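Long-range contact in coronin (Toxoplasma gondii, PDB 4OZU), which probably binds actin filaments, as coronins generally do, and is represented here by its WD40 domain: residues I145-F157 / F166-W180. Numbering follows the deposited sequence.
Sequences ILASGCFDGTVAF and FASVKFQESLLSAKW
Phe157 and Trp180 meet where one propeller blade hands over to the next: CE1 of Phe157 lies 3.7 Å from CH2 of Trp180, with the ring planes inclined at 65°. CG2 of Ile145 packs near CZ2 and CH2 of the indole, and CB of Ala147 near CZ2 and NE1; the indole NE1 donates to the carbonyl of Glu137, which helps set how the ring is turned. On the strand edge, the ring of Phe166 lays one face over CB of Phe157, a CH-pi contact 4.0 Å from the centroid; a chi1 of 64° turns the ring back over the adjacent strand. Farther along, Leu175 puts CD1 3.6 Å from CG2 of Val155, the two side chains crossing near a right angle. The end of strand 166-170 and the loop after it grip the Cys150-Gly153 turn. Ser174 OG donates to Phe151 O at 2.7 Å, in the carbonyl plane, and also sits over one face of the Phe151 ring. The extended Lys170 chain bends at its last torsion, bringing NZ 2.8 Å from Asp152 O; NZ also donates to Phe171 O. Strands 154-157 and 166-170 pair antiparallel, Val155 and Val169 exchanging two backbone hydrogen bonds. Strand 166-170 closes one four-stranded blade and 175-180 opens the next, as in WD40 beta-propellers.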
# COMPACT_ATOMS: atom_id res chain seq x y z
N ILE A 145 -13.84 1.87 8.14
CA ILE A 145 -13.76 3.04 7.28
C ILE A 145 -12.83 2.77 6.09
O ILE A 145 -11.69 2.36 6.27
CB ILE A 145 -13.26 4.29 8.05
CG1 ILE A 145 -14.19 4.60 9.22
CG2 ILE A 145 -13.13 5.49 7.12
CD1 ILE A 145 -15.65 4.86 8.83
N LEU A 146 -13.33 3.02 4.89
CA LEU A 146 -12.59 2.78 3.67
C LEU A 146 -12.76 3.93 2.69
O LEU A 146 -13.83 4.54 2.63
CB LEU A 146 -13.08 1.46 3.04
CG LEU A 146 -12.55 1.07 1.66
CD1 LEU A 146 -12.30 -0.43 1.60
CD2 LEU A 146 -13.53 1.47 0.57
N ALA A 147 -11.71 4.24 1.94
CA ALA A 147 -11.80 5.23 0.86
C ALA A 147 -11.61 4.57 -0.50
O ALA A 147 -10.73 3.73 -0.67
CB ALA A 147 -10.76 6.33 1.05
N SER A 148 -12.43 4.96 -1.47
CA SER A 148 -12.29 4.43 -2.82
C SER A 148 -12.18 5.57 -3.82
O SER A 148 -12.96 6.52 -3.78
CB SER A 148 -13.45 3.51 -3.18
OG SER A 148 -14.57 4.25 -3.64
N GLY A 149 -11.20 5.46 -4.71
CA GLY A 149 -10.96 6.45 -5.74
C GLY A 149 -11.44 5.95 -7.09
O GLY A 149 -11.17 4.82 -7.50
N CYS A 150 -12.16 6.82 -7.79
CA CYS A 150 -12.82 6.46 -9.04
C CYS A 150 -12.13 7.14 -10.22
O CYS A 150 -11.57 8.22 -10.09
CB CYS A 150 -14.30 6.87 -8.97
SG CYS A 150 -15.26 6.51 -10.43
N PHE A 151 -12.17 6.49 -11.37
CA PHE A 151 -11.61 7.03 -12.60
C PHE A 151 -12.24 8.38 -12.97
O PHE A 151 -11.64 9.16 -13.72
CB PHE A 151 -11.80 6.02 -13.73
CG PHE A 151 -11.17 6.42 -15.03
CD1 PHE A 151 -9.80 6.55 -15.15
CD2 PHE A 151 -11.96 6.64 -16.15
CE1 PHE A 151 -9.22 6.91 -16.36
CE2 PHE A 151 -11.39 6.99 -17.36
CZ PHE A 151 -10.02 7.13 -17.46
N ASP A 152 -13.43 8.66 -12.45
CA ASP A 152 -14.13 9.90 -12.80
C ASP A 152 -13.74 11.08 -11.91
O ASP A 152 -14.27 12.18 -12.07
CB ASP A 152 -15.65 9.68 -12.77
CG ASP A 152 -16.22 9.56 -11.36
OD1 ASP A 152 -15.46 9.57 -10.37
OD2 ASP A 152 -17.45 9.45 -11.25
N GLY A 153 -12.84 10.82 -10.96
CA GLY A 153 -12.30 11.85 -10.08
C GLY A 153 -12.91 11.89 -8.69
O GLY A 153 -12.51 12.71 -7.86
N THR A 154 -13.86 11.00 -8.42
CA THR A 154 -14.52 10.96 -7.12
C THR A 154 -13.74 10.13 -6.11
O THR A 154 -13.35 8.99 -6.39
CB THR A 154 -15.93 10.36 -7.21
OG1 THR A 154 -16.69 11.05 -8.20
CG2 THR A 154 -16.66 10.47 -5.88
N VAL A 155 -13.55 10.69 -4.93
CA VAL A 155 -13.10 9.91 -3.78
C VAL A 155 -14.32 9.68 -2.90
O VAL A 155 -14.93 10.65 -2.44
CB VAL A 155 -12.00 10.61 -2.99
CG1 VAL A 155 -11.59 9.76 -1.80
CG2 VAL A 155 -10.81 10.88 -3.87
N ALA A 156 -14.67 8.42 -2.70
CA ALA A 156 -15.84 8.04 -1.92
C ALA A 156 -15.42 7.42 -0.61
O ALA A 156 -14.60 6.50 -0.59
CB ALA A 156 -16.72 7.07 -2.70
N PHE A 157 -15.98 7.92 0.49
CA PHE A 157 -15.68 7.39 1.81
C PHE A 157 -16.83 6.54 2.32
O PHE A 157 -17.99 6.95 2.30
CB PHE A 157 -15.37 8.52 2.78
CG PHE A 157 -14.14 9.30 2.41
CD1 PHE A 157 -12.89 8.86 2.79
CD2 PHE A 157 -14.24 10.45 1.66
CE1 PHE A 157 -11.76 9.58 2.44
CE2 PHE A 157 -13.12 11.16 1.31
CZ PHE A 157 -11.88 10.73 1.70
N PHE A 166 -20.65 7.92 3.28
CA PHE A 166 -21.01 9.03 4.15
C PHE A 166 -20.44 10.36 3.68
O PHE A 166 -20.86 11.42 4.14
CB PHE A 166 -20.56 8.75 5.59
CG PHE A 166 -19.07 8.64 5.77
CD1 PHE A 166 -18.30 9.76 6.03
CD2 PHE A 166 -18.45 7.40 5.74
CE1 PHE A 166 -16.94 9.66 6.23
CE2 PHE A 166 -17.08 7.29 5.93
CZ PHE A 166 -16.32 8.42 6.18
N ALA A 167 -19.48 10.31 2.77
CA ALA A 167 -18.90 11.53 2.21
C ALA A 167 -18.24 11.22 0.88
O ALA A 167 -17.73 10.13 0.67
CB ALA A 167 -17.89 12.13 3.17
N SER A 168 -18.28 12.19 -0.02
CA SER A 168 -17.64 12.06 -1.32
C SER A 168 -17.07 13.41 -1.70
O SER A 168 -17.62 14.45 -1.35
CB SER A 168 -18.64 11.58 -2.38
OG SER A 168 -19.05 10.25 -2.12
N VAL A 169 -15.95 13.37 -2.42
CA VAL A 169 -15.35 14.58 -2.95
C VAL A 169 -14.96 14.28 -4.39
O VAL A 169 -14.30 13.28 -4.66
CB VAL A 169 -14.11 15.02 -2.14
CG1 VAL A 169 -13.37 16.14 -2.83
CG2 VAL A 169 -14.53 15.44 -0.73
N LYS A 170 -15.37 15.15 -5.31
CA LYS A 170 -15.08 14.93 -6.72
C LYS A 170 -14.16 16.00 -7.31
O LYS A 170 -14.47 17.19 -7.30
CB LYS A 170 -16.36 14.87 -7.54
CG LYS A 170 -16.07 14.53 -9.00
CD LYS A 170 -17.31 14.44 -9.85
CE LYS A 170 -16.95 13.89 -11.22
NZ LYS A 170 -15.77 14.58 -11.83
N PHE A 171 -13.04 15.53 -7.85
CA PHE A 171 -12.12 16.35 -8.61
C PHE A 171 -12.47 16.27 -10.09
O PHE A 171 -13.20 15.38 -10.51
CB PHE A 171 -10.68 15.90 -8.37
CG PHE A 171 -10.28 15.97 -6.93
CD1 PHE A 171 -9.82 17.15 -6.38
CD2 PHE A 171 -10.41 14.86 -6.11
CE1 PHE A 171 -9.47 17.22 -5.05
CE2 PHE A 171 -10.06 14.92 -4.78
CZ PHE A 171 -9.60 16.10 -4.25
N GLN A 172 -11.94 17.21 -10.86
CA GLN A 172 -12.27 17.29 -12.28
C GLN A 172 -11.56 16.22 -13.12
O GLN A 172 -12.05 15.84 -14.17
CB GLN A 172 -11.92 18.67 -12.82
CG GLN A 172 -12.65 19.81 -12.12
CD GLN A 172 -12.46 21.14 -12.82
OE1 GLN A 172 -12.50 21.23 -14.05
NE2 GLN A 172 -12.25 22.19 -12.03
N GLU A 173 -10.41 15.74 -12.64
CA GLU A 173 -9.61 14.77 -13.40
C GLU A 173 -9.49 13.45 -12.66
O GLU A 173 -9.74 13.37 -11.46
CB GLU A 173 -8.23 15.35 -13.68
CG GLU A 173 -8.26 16.60 -14.56
CD GLU A 173 -8.83 16.33 -15.94
OE1 GLU A 173 -8.38 15.36 -16.59
OE2 GLU A 173 -9.72 17.09 -16.37
N SER A 174 -9.12 12.40 -13.39
CA SER A 174 -9.07 11.04 -12.85
C SER A 174 -8.09 10.92 -11.69
O SER A 174 -7.04 11.56 -11.69
CB SER A 174 -8.67 10.04 -13.94
OG SER A 174 -9.52 10.13 -15.07
N LEU A 175 -8.44 10.09 -10.72
CA LEU A 175 -7.54 9.76 -9.62
C LEU A 175 -6.44 8.78 -10.05
O LEU A 175 -6.68 7.90 -10.87
CB LEU A 175 -8.33 9.18 -8.46
CG LEU A 175 -9.12 10.26 -7.72
CD1 LEU A 175 -10.45 9.72 -7.22
CD2 LEU A 175 -8.28 10.80 -6.56
N LEU A 176 -5.25 8.95 -9.47
CA LEU A 176 -4.10 8.11 -9.80
C LEU A 176 -3.57 7.42 -8.54
O LEU A 176 -2.90 6.39 -8.63
CB LEU A 176 -3.00 8.94 -10.45
CG LEU A 176 -3.28 9.48 -11.85
CD1 LEU A 176 -2.23 10.48 -12.26
CD2 LEU A 176 -3.36 8.34 -12.85
N SER A 177 -3.86 7.99 -7.38
CA SER A 177 -3.52 7.34 -6.12
C SER A 177 -4.32 7.98 -4.99
O SER A 177 -4.75 9.13 -5.09
CB SER A 177 -2.02 7.44 -5.84
OG SER A 177 -1.65 8.74 -5.44
N ALA A 178 -4.52 7.21 -3.92
CA ALA A 178 -5.23 7.71 -2.75
C ALA A 178 -4.72 6.94 -1.54
O ALA A 178 -4.71 5.72 -1.54
CB ALA A 178 -6.73 7.54 -2.91
N LYS A 179 -4.26 7.67 -0.52
CA LYS A 179 -3.65 7.06 0.65
C LYS A 179 -4.07 7.80 1.92
O LYS A 179 -4.26 9.01 1.91
CB LYS A 179 -2.12 7.07 0.54
CG LYS A 179 -1.56 6.22 -0.58
CD LYS A 179 -1.57 4.74 -0.23
CE LYS A 179 -1.13 3.89 -1.40
NZ LYS A 179 -1.20 2.44 -1.09
N TRP A 180 -4.21 7.05 3.01
CA TRP A 180 -4.55 7.61 4.32
C TRP A 180 -3.33 8.03 5.14
O TRP A 180 -2.31 7.33 5.18
CB TRP A 180 -5.30 6.58 5.16
CG TRP A 180 -6.68 6.25 4.77
CD1 TRP A 180 -7.10 5.17 4.06
CD2 TRP A 180 -7.85 6.97 5.14
NE1 TRP A 180 -8.47 5.19 3.94
CE2 TRP A 180 -8.95 6.29 4.60
CE3 TRP A 180 -8.07 8.15 5.87
CZ2 TRP A 180 -10.26 6.74 4.77
CZ3 TRP A 180 -9.36 8.59 6.03
CH2 TRP A 180 -10.44 7.88 5.49